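Local coordinates for protein acetyl-CoA C-acetyltransferase (PDB 7N7Z) that probably catalyses the reversible transfer of an acetyl group between two acetyl-CoA molecules, giving acetoacetyl-CoA and free coenzyme A, as thiolases do, at residues 70-73 with 74-78; 102-105 with 106-109; 331-334 with 335-339; 367-370 with 371-375. All blocks are in the same frame, centred on the assembly; numbering follows the deposited sequence.

Contact 1 (70-73 with 74-78); sequences PRII and GMKVG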
ATOM      1  N   PRO B  70       2.086 -15.626 -20.848  1.00 28.91           N
ATOM      2  CA  PRO B  70       2.401 -16.275 -22.133  1.00 29.85           C
ATOM      3  C   PRO B  70       1.185 -16.866 -22.825  1.00 29.96           C
ATOM      4  O   PRO B  70       1.128 -16.867 -24.062  1.00 28.75           O
ATOM      5  CB  PRO B  70       3.418 -17.358 -21.742  1.00 29.98           C
ATOM      6  CG  PRO B  70       4.049 -16.840 -20.494  1.00 27.34           C
ATOM      7  CD  PRO B  70       2.941 -16.138 -19.760  1.00 29.48           C
ATOM      8  N   ARG B  71       0.207 -17.371 -22.070  1.00 29.37           N
ATOM      9  CA  ARG B  71      -1.033 -17.827 -22.690  1.00 31.80           C
ATOM     10  C   ARG B  71      -1.820 -16.650 -23.252  1.00 29.45           C
ATOM     11  O   ARG B  71      -2.437 -16.760 -24.318  1.00 28.87           O
ATOM     12  CB  ARG B  71      -1.871 -18.610 -21.676  1.00 29.16           C
ATOM     13  CG  ARG B  71      -3.247 -19.041 -22.183  1.00 33.39           C
ATOM     14  CD  ARG B  71      -3.162 -20.018 -23.353  1.00 30.60           C
ATOM     15  NE  ARG B  71      -4.433 -20.702 -23.572  1.00 29.38           N
ATOM     16  CZ  ARG B  71      -4.603 -21.744 -24.375  1.00 34.92           C
ATOM     17  NH1 ARG B  71      -3.601 -22.251 -25.076  1.00 33.54           N
ATOM     18  NH2 ARG B  71      -5.810 -22.294 -24.476  1.00 35.57           N
ATOM     19  N   ILE B  72      -1.812 -15.515 -22.550  1.00 30.12           N
ATOM     20  CA  ILE B  72      -2.435 -14.311 -23.091  1.00 31.50           C
ATOM     21  C   ILE B  72      -1.716 -13.875 -24.359  1.00 28.85           C
ATOM     22  O   ILE B  72      -2.348 -13.532 -25.366  1.00 28.75           O
ATOM     23  CB  ILE B  72      -2.441 -13.188 -22.036  1.00 34.42           C
ATOM     24  CG1 ILE B  72      -3.351 -13.556 -20.862  1.00 37.77           C
ATOM     25  CG2 ILE B  72      -2.883 -11.871 -22.666  1.00 33.63           C
ATOM     26  CD1 ILE B  72      -3.129 -12.701 -19.626  1.00 42.83           C
ATOM     27  N   ILE B  73      -0.381 -13.883 -24.331  1.00 27.17           N
ATOM     28  CA  ILE B  73       0.394 -13.435 -25.482  1.00 30.72           C
ATOM     29  C   ILE B  73       0.190 -14.377 -26.663  1.00 31.52           C
ATOM     30  O   ILE B  73       0.086 -13.937 -27.815  1.00 30.84           O
ATOM     31  CB  ILE B  73       1.881 -13.315 -25.101  1.00 27.16           C
ATOM     32  CG1 ILE B  73       2.081 -12.204 -24.066  1.00 31.28           C
ATOM     33  CG2 ILE B  73       2.731 -13.044 -26.335  1.00 27.65           C
ATOM     34  CD1 ILE B  73       3.342 -12.357 -23.243  1.00 30.26           C
ATOM     35  N   GLY B  74       0.124 -15.683 -26.400  1.00 32.05           N
ATOM     36  CA  GLY B  74      -0.032 -16.636 -27.489  1.00 31.20           C
ATOM     37  C   GLY B  74      -1.383 -16.527 -28.168  1.00 31.76           C
ATOM     38  O   GLY B  74      -1.476 -16.530 -29.400  1.00 30.45           O
ATOM     39  N   MET B  75      -2.453 -16.431 -27.375  1.00 30.58           N
ATOM     40  CA  MET B  75      -3.786 -16.318 -27.953  1.00 33.54           C
ATOM     41  C   MET B  75      -3.938 -15.034 -28.757  1.00 34.25           C
ATOM     42  O   MET B  75      -4.631 -15.021 -29.781  1.00 30.61           O
ATOM     43  CB  MET B  75      -4.843 -16.378 -26.850  1.00 34.48           C
ATOM     44  CG  MET B  75      -4.916 -17.712 -26.126  1.00 34.04           C
ATOM     45  SD  MET B  75      -5.287 -19.099 -27.220  1.00 38.08           S
ATOM     46  CE  MET B  75      -3.641 -19.732 -27.532  1.00 31.98           C
ATOM     47  N   LYS B  76      -3.298 -13.948 -28.320  1.00 29.94           N
ATOM     48  CA  LYS B  76      -3.463 -12.669 -29.001  1.00 29.92           C
ATOM     49  C   LYS B  76      -2.682 -12.611 -30.307  1.00 30.92           C
ATOM     50  O   LYS B  76      -3.071 -11.875 -31.222  1.00 30.54           O
ATOM     51  CB  LYS B  76      -3.039 -11.529 -28.079  1.00 32.85           C
ATOM     52  CG  LYS B  76      -4.153 -11.056 -27.164  1.00 35.49           C
ATOM     53  CD  LYS B  76      -3.610 -10.332 -25.947  1.00 41.22           C
ATOM     54  CE  LYS B  76      -4.732  -9.737 -25.112  1.00 49.64           C
ATOM     55  NZ  LYS B  76      -4.517  -8.288 -24.849  1.00 54.38           N
ATOM     56  N   VAL B  77      -1.587 -13.369 -30.417  1.00 30.01           N
ATOM     57  CA  VAL B  77      -0.883 -13.486 -31.688  1.00 31.64           C
ATOM     58  C   VAL B  77      -1.410 -14.641 -32.529  1.00 31.61           C
ATOM     59  O   VAL B  77      -0.850 -14.928 -33.596  1.00 34.12           O
ATOM     60  CB  VAL B  77       0.638 -13.629 -31.468  1.00 30.21           C
ATOM     61  CG1 VAL B  77       1.149 -12.486 -30.597  1.00 34.33           C
ATOM     62  CG2 VAL B  77       0.983 -14.975 -30.859  1.00 28.17           C
ATOM     63  N   GLY B  78      -2.459 -15.322 -32.081  1.00 32.29           N
ATOM     64  CA  GLY B  78      -3.165 -16.273 -32.916  1.00 32.85           C
ATOM     65  C   GLY B  78      -2.761 -17.721 -32.765  1.00 33.31           C
ATOM     66  O   GLY B  78      -3.033 -18.518 -33.673  1.00 31.43           O
TER
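R71 and M75 meet one turn apart near the C-terminal end of helix 69-76, a local contact within the helix. This helix is the crossover of a beta-alpha-beta unit, between strands 54-58 and 84-89, in the N-terminal thiolase domain. The M75 chain folds back over the R71 guanidinium. Its SD sits 3.9 Å above the plane, over the centre of the group, and its CE lies 3.5 Å from R71 NH1. R71 starts with CG anti to the backbone N (chi1 175°) and bends at chi2, which brings the flat group up to the methionine. The polar end has other partners: NH2 bonds to the V81 carbonyl, and NE makes a weak bond to the G391 carbonyl of the second subunit. An alanine here would remove the flat group under M75 and is likely to leave the V81 carbonyl without this donor. One residue further along, I72 and K76 run side by side, with I72 CG2 3.7 Å from K76 CD. I73 and V77 face helix 30-45. Four backbone bonds link residues four apart, from G74 N to P70 O through V77 N to I73 O. The helix closes in a Schellman motif, with G78 at positive phi. There the two methyls of V77 straddle one carbonyl oxygen: CG1 and CG2 are each 3.3 Å from I73 O.

Contact 2 (102-105 with 106-109); sequences ACQN and IMLG
C103 and M107 meet at the C-terminal end of helix 94-107, in the N-terminal thiolase domain. The tight part is the backbone. M107 N bonds to C103 O at 2.7 Å. I106 N bonds to A102 O at 3.0 Å, and L108 N to Q104 O at 3.1 Å. The I106 side chain packs back on the preceding turn, its CG1 3.4 Å from A102 O. Side chains meet more loosely. M107, with CG anti to its carbonyl carbon (chi1 -79°) and extended beyond, lays SD and CE along the preceding turn. M107 CE stays 4.3 Å from C103 CB, and M107 SD is as far from Q104 CG. The exposed end is G109; itself at positive phi, it follows L108. N105 turns its amide back along the helix, and ND2 bonds to I101 O. Q104 faces the second subunit: OE1 bonds to K110 there and NE2, weakly, to N105 there. L108 packs on L108 of that subunit. Within the chain, A102 and I106 lie on strand 113-121, C103 and I106 on strand 254-264, and these two with M107 on strand 8-20. The helix end thus lies between the central mixed sheet and the subunit interface.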
ATOM      1  N   ALA B 102      11.797 -25.147 -25.068  1.00 33.36           N
ATOM      2  CA  ALA B 102      11.099 -25.310 -26.338  1.00 34.84           C
ATOM      3  C   ALA B 102      11.875 -26.220 -27.282  1.00 35.53           C
ATOM      4  O   ALA B 102      11.293 -27.106 -27.918  1.00 32.31           O
ATOM      5  CB  ALA B 102      10.869 -23.946 -26.987  1.00 30.56           C
ATOM      6  N   CYS B 103      13.189 -26.021 -27.383  1.00 33.53           N
ATOM      7  CA  CYS B 103      13.981 -26.811 -28.320  1.00 35.11           C
ATOM      8  C   CYS B 103      13.996 -28.283 -27.925  1.00 38.04           C
ATOM      9  O   CYS B 103      13.875 -29.163 -28.785  1.00 35.71           O
ATOM     10  CB  CYS B 103      15.402 -26.254 -28.394  1.00 33.87           C
ATOM     11  SG  CYS B 103      15.525 -24.676 -29.286  1.00 38.84           S
ATOM     12  N   GLN B 104      14.138 -28.570 -26.629  1.00 36.03           N
ATOM     13  CA  GLN B 104      14.141 -29.962 -26.189  1.00 38.05           C
ATOM     14  C   GLN B 104      12.779 -30.610 -26.394  1.00 39.30           C
ATOM     15  O   GLN B 104      12.702 -31.817 -26.651  1.00 40.37           O
ATOM     16  CB  GLN B 104      14.570 -30.049 -24.725  1.00 40.62           C
ATOM     17  CG  GLN B 104      16.040 -29.704 -24.513  1.00 40.48           C
ATOM     18  CD  GLN B 104      16.506 -29.862 -23.075  1.00 42.22           C
ATOM     19  OE1 GLN B 104      17.707 -29.942 -22.814  1.00 40.89           O
ATOM     20  NE2 GLN B 104      15.564 -29.900 -22.135  1.00 42.26           N
ATOM     21  N   ASN B 105      11.697 -29.834 -26.292  1.00 36.62           N
ATOM     22  CA  ASN B 105      10.387 -30.354 -26.672  1.00 40.03           C
ATOM     23  C   ASN B 105      10.363 -30.726 -28.149  1.00 39.80           C
ATOM     24  O   ASN B 105       9.769 -31.738 -28.535  1.00 41.77           O
ATOM     25  CB  ASN B 105       9.302 -29.322 -26.361  1.00 36.73           C
ATOM     26  CG  ASN B 105       8.563 -29.622 -25.072  1.00 39.10           C
ATOM     27  OD1 ASN B 105       7.926 -30.666 -24.934  1.00 39.60           O
ATOM     28  ND2 ASN B 105       8.644 -28.703 -24.119  1.00 42.88           N
ATOM     29  N   ILE B 106      11.006 -29.916 -28.991  1.00 36.44           N
ATOM     30  CA  ILE B 106      11.074 -30.232 -30.414  1.00 38.35           C
ATOM     31  C   ILE B 106      12.019 -31.403 -30.653  1.00 39.99           C
ATOM     32  O   ILE B 106      11.768 -32.256 -31.511  1.00 40.60           O
ATOM     33  CB  ILE B 106      11.492 -28.984 -31.214  1.00 37.48           C
ATOM     34  CG1 ILE B 106      10.436 -27.885 -31.062  1.00 34.54           C
ATOM     35  CG2 ILE B 106      11.703 -29.334 -32.686  1.00 37.19           C
ATOM     36  CD1 ILE B 106      10.734 -26.619 -31.843  1.00 37.68           C
ATOM     37  N   MET B 107      13.120 -31.463 -29.900  1.00 37.52           N
ATOM     38  CA  MET B 107      14.049 -32.577 -30.043  1.00 41.47           C
ATOM     39  C   MET B 107      13.349 -33.913 -29.828  1.00 44.24           C
ATOM     40  O   MET B 107      13.631 -34.893 -30.529  1.00 44.19           O
ATOM     41  CB  MET B 107      15.201 -32.429 -29.049  1.00 41.69           C
ATOM     42  CG  MET B 107      16.282 -31.450 -29.466  1.00 40.70           C
ATOM     43  SD  MET B 107      17.553 -31.293 -28.195  1.00 45.38           S
ATOM     44  CE  MET B 107      18.082 -29.602 -28.445  1.00 39.74           C
ATOM     45  N   LEU B 108      12.431 -33.971 -28.865  1.00 42.43           N
ATOM     46  CA  LEU B 108      11.797 -35.215 -28.454  1.00 41.78           C
ATOM     47  C   LEU B 108      10.486 -35.488 -29.183  1.00 43.38           C
ATOM     48  O   LEU B 108       9.782 -36.440 -28.828  1.00 45.01           O
ATOM     49  CB  LEU B 108      11.553 -35.196 -26.941  1.00 45.17           C
ATOM     50  CG  LEU B 108      12.815 -35.125 -26.078  1.00 43.67           C
ATOM     51  CD1 LEU B 108      12.461 -34.981 -24.606  1.00 48.40           C
ATOM     52  CD2 LEU B 108      13.684 -36.352 -26.305  1.00 45.36           C
ATOM     53  N   GLY B 109      10.143 -34.687 -30.189  1.00 42.08           N
ATOM     54  CA  GLY B 109       8.921 -34.887 -30.934  1.00 41.61           C
ATOM     55  C   GLY B 109       7.660 -34.424 -30.240  1.00 43.61           C
ATOM     56  O   GLY B 109       6.565 -34.630 -30.781  1.00 41.29           O
TER

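Contact 3 (331-334 with 335-339); sequences VRML and KEEAG
R332 and E336 lie side by side, one turn apart, in the last turns of helix 324-336, and their chains point the same way. E336 can be followed outward. Its CB lies 3.5 Å from R332 O. CG stays by the same oxygen, at 3.6 Å; it stands anti to the carbonyl carbon of E336 (chi1 -78°), beside the backbone N. CD then reaches the aliphatic part of the arginine, 3.7 Å from R332 CG. OE1 is near that same carbon. E336 OE2 lies 3.6 Å from R332 CG, and the arginine CD is close by. The guanidinium lies beyond, its plane turned 78° from the carboxylate. OE2 is near that plane, at its edge, but R332 NH1 is 4.5 Å away, too far for a salt bridge. The pull between the charges is therefore probably modest, and NH1 also makes a weak bond to the Y172 carbonyl. This is the C-terminal part of a helix in the C-terminal thiolase domain, with M333 against helices 296-307 and 161-172. M333 O takes a bond from E337 N and a weak one from A338 N, while R332 O takes E336 N at 2.8 Å and, weakly, K335 N. M333 crosses E337 with its tip, CE 3.7 Å from OE1. L334 CD2 rests on A338 CB at 3.8 Å, and L334 also packs on P301.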
ATOM      1  N   VAL B 331      37.014 -12.929 -18.356  1.00 47.50           N
ATOM      2  CA  VAL B 331      38.247 -13.026 -19.136  1.00 47.53           C
ATOM      3  C   VAL B 331      39.334 -13.709 -18.319  1.00 47.33           C
ATOM      4  O   VAL B 331      40.065 -14.571 -18.824  1.00 50.41           O
ATOM      5  CB  VAL B 331      38.697 -11.629 -19.606  1.00 46.42           C
ATOM      6  CG1 VAL B 331      40.053 -11.712 -20.301  1.00 41.69           C
ATOM      7  CG2 VAL B 331      37.664 -11.016 -20.533  1.00 45.09           C
ATOM      8  N   ARG B 332      39.460 -13.336 -17.045  1.00 47.37           N
ATOM      9  CA  ARG B 332      40.507 -13.907 -16.207  1.00 50.31           C
ATOM     10  C   ARG B 332      40.250 -15.385 -15.937  1.00 53.68           C
ATOM     11  O   ARG B 332      41.141 -16.223 -16.121  1.00 56.41           O
ATOM     12  CB  ARG B 332      40.609 -13.128 -14.895  1.00 54.95           C
ATOM     13  CG  ARG B 332      41.880 -13.408 -14.109  1.00 58.49           C
ATOM     14  CD  ARG B 332      43.067 -12.637 -14.665  1.00 60.43           C
ATOM     15  NE  ARG B 332      42.921 -11.200 -14.474  1.00 56.85           N
ATOM     16  CZ  ARG B 332      43.135 -10.571 -13.325  1.00 60.53           C
ATOM     17  NH1 ARG B 332      43.507 -11.225 -12.237  1.00 55.32           N
ATOM     18  NH2 ARG B 332      42.968  -9.253 -13.268  1.00 64.18           N
ATOM     19  N   MET B 333      39.036 -15.728 -15.500  1.00 53.73           N
ATOM     20  CA  MET B 333      38.737 -17.126 -15.210  1.00 54.57           C
ATOM     21  C   MET B 333      38.874 -17.985 -16.461  1.00 54.70           C
ATOM     22  O   MET B 333      39.342 -19.128 -16.390  1.00 59.01           O
ATOM     23  CB  MET B 333      37.333 -17.263 -14.623  1.00 53.50           C
ATOM     24  CG  MET B 333      36.957 -18.705 -14.306  1.00 59.28           C
ATOM     25  SD  MET B 333      35.421 -18.881 -13.379  1.00 65.22           S
ATOM     26  CE  MET B 333      35.470 -20.631 -12.995  1.00 66.71           C
ATOM     27  N   LEU B 334      38.471 -17.455 -17.618  1.00 53.31           N
ATOM     28  CA  LEU B 334      38.605 -18.217 -18.855  1.00 55.16           C
ATOM     29  C   LEU B 334      40.067 -18.445 -19.213  1.00 56.98           C
ATOM     30  O   LEU B 334      40.394 -19.441 -19.866  1.00 60.53           O
ATOM     31  CB  LEU B 334      37.890 -17.500 -20.001  1.00 53.85           C
ATOM     32  CG  LEU B 334      36.451 -17.915 -20.323  1.00 54.62           C
ATOM     33  CD1 LEU B 334      35.986 -17.215 -21.596  1.00 48.59           C
ATOM     34  CD2 LEU B 334      36.298 -19.425 -20.465  1.00 53.58           C
ATOM     35  N   LYS B 335      40.956 -17.538 -18.807  1.00 57.08           N
ATOM     36  CA  LYS B 335      42.377 -17.724 -19.072  1.00 58.39           C
ATOM     37  C   LYS B 335      43.016 -18.662 -18.054  1.00 61.04           C
ATOM     38  O   LYS B 335      43.890 -19.462 -18.407  1.00 62.15           O
ATOM     39  CB  LYS B 335      43.096 -16.372 -19.066  1.00 60.16           C
ATOM     40  CG  LYS B 335      44.619 -16.469 -19.048  1.00 61.34           C
ATOM     41  CD  LYS B 335      45.270 -15.099 -18.949  1.00 65.32           C
ATOM     42  CE  LYS B 335      46.729 -15.154 -19.367  1.00 65.59           C
ATOM     43  NZ  LYS B 335      47.444 -13.877 -19.096  1.00 71.54           N
ATOM     44  N   GLU B 336      42.591 -18.579 -16.793  1.00 62.85           N
ATOM     45  CA  GLU B 336      43.266 -19.305 -15.722  1.00 64.65           C
ATOM     46  C   GLU B 336      42.772 -20.743 -15.619  1.00 64.76           C
ATOM     47  O   GLU B 336      43.564 -21.689 -15.684  1.00 63.27           O
ATOM     48  CB  GLU B 336      43.065 -18.570 -14.394  1.00 62.26           C
ATOM     49  CG  GLU B 336      43.965 -17.357 -14.225  1.00 64.58           C
ATOM     50  CD  GLU B 336      43.575 -16.496 -13.041  1.00 64.97           C
ATOM     51  OE1 GLU B 336      42.490 -16.724 -12.465  1.00 60.31           O
ATOM     52  OE2 GLU B 336      44.358 -15.590 -12.685  1.00 62.54           O
ATOM     53  N   GLU B 337      41.464 -20.927 -15.457  1.00 71.06           N
ATOM     54  CA  GLU B 337      40.889 -22.252 -15.268  1.00 74.08           C
ATOM     55  C   GLU B 337      40.388 -22.874 -16.565  1.00 71.90           C
ATOM     56  O   GLU B 337      40.096 -24.074 -16.584  1.00 73.59           O
ATOM     57  CB  GLU B 337      39.750 -22.184 -14.247  1.00 77.22           C
ATOM     58  CG  GLU B 337      40.163 -21.506 -12.948  1.00 81.64           C
ATOM     59  CD  GLU B 337      39.632 -22.216 -11.721  1.00 84.94           C
ATOM     60  OE1 GLU B 337      38.416 -22.501 -11.679  1.00 88.24           O
ATOM     61  OE2 GLU B 337      40.430 -22.491 -10.801  1.00 89.78           O
ATOM     62  N   ALA B 338      40.277 -22.094 -17.632  1.00 65.94           N
ATOM     63  CA  ALA B 338      40.094 -22.601 -18.982  1.00 64.35           C
ATOM     64  C   ALA B 338      41.280 -22.150 -19.827  1.00 64.52           C
ATOM     65  O   ALA B 338      42.077 -21.302 -19.417  1.00 64.21           O
ATOM     66  CB  ALA B 338      38.772 -22.115 -19.590  1.00 61.79           C
ATOM     67  N   GLY B 339      41.400 -22.728 -21.017  1.00 63.19           N
ATOM     68  CA  GLY B 339      42.499 -22.379 -21.896  1.00 67.59           C
ATOM     69  C   GLY B 339      42.127 -21.284 -22.872  1.00 63.76           C
ATOM     70  O   GLY B 339      42.739 -21.155 -23.937  1.00 64.15           O
TER

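Contact 4 (367-370 with 371-375); sequences IIVS and MYYEL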
ATOM      1  N   ILE B 367      20.293 -11.601 -26.794  1.00 29.71           N
ATOM      2  CA  ILE B 367      21.643 -11.784 -27.305  1.00 30.35           C
ATOM      3  C   ILE B 367      21.712 -12.916 -28.319  1.00 35.23           C
ATOM      4  O   ILE B 367      22.618 -12.932 -29.160  1.00 32.21           O
ATOM      5  CB  ILE B 367      22.628 -12.016 -26.142  1.00 36.57           C
ATOM      6  CG1 ILE B 367      22.274 -13.281 -25.358  1.00 34.60           C
ATOM      7  CG2 ILE B 367      22.635 -10.808 -25.209  1.00 34.86           C
ATOM      8  CD1 ILE B 367      23.357 -13.696 -24.379  1.00 36.73           C
ATOM      9  N   ILE B 368      20.780 -13.870 -28.268  1.00 32.53           N
ATOM     10  CA  ILE B 368      20.698 -14.864 -29.333  1.00 32.86           C
ATOM     11  C   ILE B 368      20.219 -14.209 -30.622  1.00 32.02           C
ATOM     12  O   ILE B 368      20.763 -14.459 -31.704  1.00 34.14           O
ATOM     13  CB  ILE B 368      19.777 -16.025 -28.921  1.00 34.92           C
ATOM     14  CG1 ILE B 368      20.393 -16.839 -27.783  1.00 35.13           C
ATOM     15  CG2 ILE B 368      19.510 -16.936 -30.103  1.00 29.23           C
ATOM     16  CD1 ILE B 368      19.373 -17.662 -27.031  1.00 33.66           C
ATOM     17  N   VAL B 369      19.194 -13.358 -30.526  1.00 31.03           N
ATOM     18  CA  VAL B 369      18.705 -12.638 -31.699  1.00 32.89           C
ATOM     19  C   VAL B 369      19.817 -11.784 -32.292  1.00 32.30           C
ATOM     20  O   VAL B 369      20.075 -11.817 -33.502  1.00 35.41           O
ATOM     21  CB  VAL B 369      17.479 -11.783 -31.328  1.00 34.25           C
ATOM     22  CG1 VAL B 369      17.147 -10.809 -32.451  1.00 34.16           C
ATOM     23  CG2 VAL B 369      16.284 -12.669 -31.011  1.00 30.12           C
ATOM     24  N   SER B 370      20.491 -11.000 -31.448  1.00 33.43           N
ATOM     25  CA  SER B 370      21.559 -10.133 -31.938  1.00 32.40           C
ATOM     26  C   SER B 370      22.721 -10.949 -32.485  1.00 34.26           C
ATOM     27  O   SER B 370      23.330 -10.573 -33.494  1.00 34.83           O
ATOM     28  CB  SER B 370      22.030  -9.205 -30.821  1.00 31.79           C
ATOM     29  OG  SER B 370      21.015  -8.283 -30.471  1.00 30.63           O
ATOM     30  N   MET B 371      23.043 -12.071 -31.837  1.00 33.40           N
ATOM     31  CA  MET B 371      24.104 -12.937 -32.337  1.00 34.45           C
ATOM     32  C   MET B 371      23.846 -13.326 -33.787  1.00 33.84           C
ATOM     33  O   MET B 371      24.710 -13.146 -34.653  1.00 36.23           O
ATOM     34  CB  MET B 371      24.219 -14.185 -31.458  1.00 37.21           C
ATOM     35  CG  MET B 371      25.294 -15.173 -31.903  1.00 39.08           C
ATOM     36  SD  MET B 371      25.005 -16.837 -31.271  1.00 41.70           S
ATOM     37  CE  MET B 371      23.658 -17.349 -32.327  1.00 35.61           C
ATOM     38  N   TYR B 372      22.656 -13.861 -34.071  1.00 34.71           N
ATOM     39  CA  TYR B 372      22.354 -14.300 -35.429  1.00 35.99           C
ATOM     40  C   TYR B 372      22.529 -13.162 -36.428  1.00 35.52           C
ATOM     41  O   TYR B 372      23.248 -13.298 -37.425  1.00 33.70           O
ATOM     42  CB  TYR B 372      20.928 -14.843 -35.517  1.00 36.72           C
ATOM     43  CG  TYR B 372      20.412 -14.840 -36.939  1.00 37.34           C
ATOM     44  CD1 TYR B 372      20.800 -15.824 -37.838  1.00 35.37           C
ATOM     45  CD2 TYR B 372      19.562 -13.838 -37.392  1.00 34.75           C
ATOM     46  CE1 TYR B 372      20.346 -15.822 -39.141  1.00 38.15           C
ATOM     47  CE2 TYR B 372      19.104 -13.826 -38.697  1.00 38.78           C
ATOM     48  CZ  TYR B 372      19.499 -14.821 -39.566  1.00 39.39           C
ATOM     49  OH  TYR B 372      19.047 -14.814 -40.866  1.00 41.42           O
ATOM     50  N   TYR B 373      21.864 -12.033 -36.186  1.00 35.03           N
ATOM     51  CA  TYR B 373      21.874 -10.951 -37.163  1.00 35.51           C
ATOM     52  C   TYR B 373      23.267 -10.372 -37.367  1.00 37.17           C
ATOM     53  O   TYR B 373      23.535  -9.800 -38.430  1.00 36.03           O
ATOM     54  CB  TYR B 373      20.892  -9.862 -36.736  1.00 34.19           C
ATOM     55  CG  TYR B 373      19.476 -10.145 -37.181  1.00 35.12           C
ATOM     56  CD1 TYR B 373      19.075  -9.890 -38.485  1.00 35.21           C
ATOM     57  CD2 TYR B 373      18.544 -10.682 -36.302  1.00 35.14           C
ATOM     58  CE1 TYR B 373      17.785 -10.153 -38.899  1.00 34.91           C
ATOM     59  CE2 TYR B 373      17.250 -10.946 -36.706  1.00 35.56           C
ATOM     60  CZ  TYR B 373      16.877 -10.681 -38.006  1.00 36.27           C
ATOM     61  OH  TYR B 373      15.590 -10.943 -38.415  1.00 37.78           O
ATOM     62  N   GLU B 374      24.159 -10.508 -36.384  1.00 36.18           N
ATOM     63  CA  GLU B 374      25.551 -10.140 -36.612  1.00 34.70           C
ATOM     64  C   GLU B 374      26.248 -11.176 -37.486  1.00 38.45           C
ATOM     65  O   GLU B 374      27.058 -10.823 -38.351  1.00 37.42           O
ATOM     66  CB  GLU B 374      26.283  -9.975 -35.281  1.00 37.35           C
ATOM     67  CG  GLU B 374      27.697  -9.426 -35.418  1.00 39.01           C
ATOM     68  CD  GLU B 374      27.729  -7.969 -35.850  1.00 39.03           C
ATOM     69  OE1 GLU B 374      26.646  -7.371 -36.028  1.00 36.32           O
ATOM     70  OE2 GLU B 374      28.841  -7.421 -36.010  1.00 36.67           O
ATOM     71  N   LEU B 375      25.946 -12.460 -37.276  1.00 34.96           N
ATOM     72  CA  LEU B 375      26.432 -13.485 -38.193  1.00 38.92           C
ATOM     73  C   LEU B 375      25.988 -13.181 -39.618  1.00 39.21           C
ATOM     74  O   LEU B 375      26.784 -13.250 -40.562  1.00 38.61           O
ATOM     75  CB  LEU B 375      25.926 -14.864 -37.766  1.00 38.24           C
ATOM     76  CG  LEU B 375      26.409 -15.453 -36.438  1.00 36.77           C
ATOM     77  CD1 LEU B 375      25.828 -16.851 -36.262  1.00 34.63           C
ATOM     78  CD2 LEU B 375      27.924 -15.488 -36.362  1.00 38.37           C
TER
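V369 and Y373 pair along one side of helix 360-378, and backbone bonds run beneath them. Four of these cross the contact. Y373 N to V369 O is the straightest, at 175°, and Y372 N to I368 O is also nearly straight. E374 N bonds to S370 O. M371 N to I367 O is the shortest of the four, 2.8 Å. The apolar contacts come next. V369 and Y373 point the same way, with V369 CG1 4.1 Å from Y373 CD2. Y373 has CG anti to its carbonyl carbon (chi1 -85°), which lays its ring alongside V369. The neighbouring rings meet edge to face: Y372 CD2 stands 3.5 Å above the Y373 ring, toward its rim. I368 and Y372 pack on M13 of strand 8-20 and M277 of strand 277-285. A further kind of contact sets carbon against a backbone carbonyl: Y373 CD2 is 3.4 Å from V369 O, which lies near the ring plane at its edge. The polar ends bind other parts of the same chain. S370 OG bonds to E202 and R366. E374 OE2 forms a salt bridge with R377 and a bond to H349, which probably hold the buried carboxylate in place. I367 is about 7 Å from the side chain of H358, the predicted proton acceptor, measured between side chains. The arrangement is that of a buried helix of the thiolase fold, packed against strands of the sheet beside the predicted active site.

Overall arrangement
From the N terminus the four contacts come in series. Each joins adjoining turns of one helix, so none closes a long loop, and none nests in or crosses another. Contact 1 is on the crossover helix 69-76 and contact 2 on helix 94-107, both in the N-terminal thiolase domain. Their centres are 20 Å apart, and both touch the second subunit. Contact 3 ends helix 324-336 at the surface, across the chain's centre from contact 1. Contact 4, in helix 360-378, lies nearest the centre of the chain. It belongs with contact 3 to the C-terminal thiolase domain, yet its nearest atoms are about 8 Å from contact 2. Strand 8-20 borders both contacts 2 and 4.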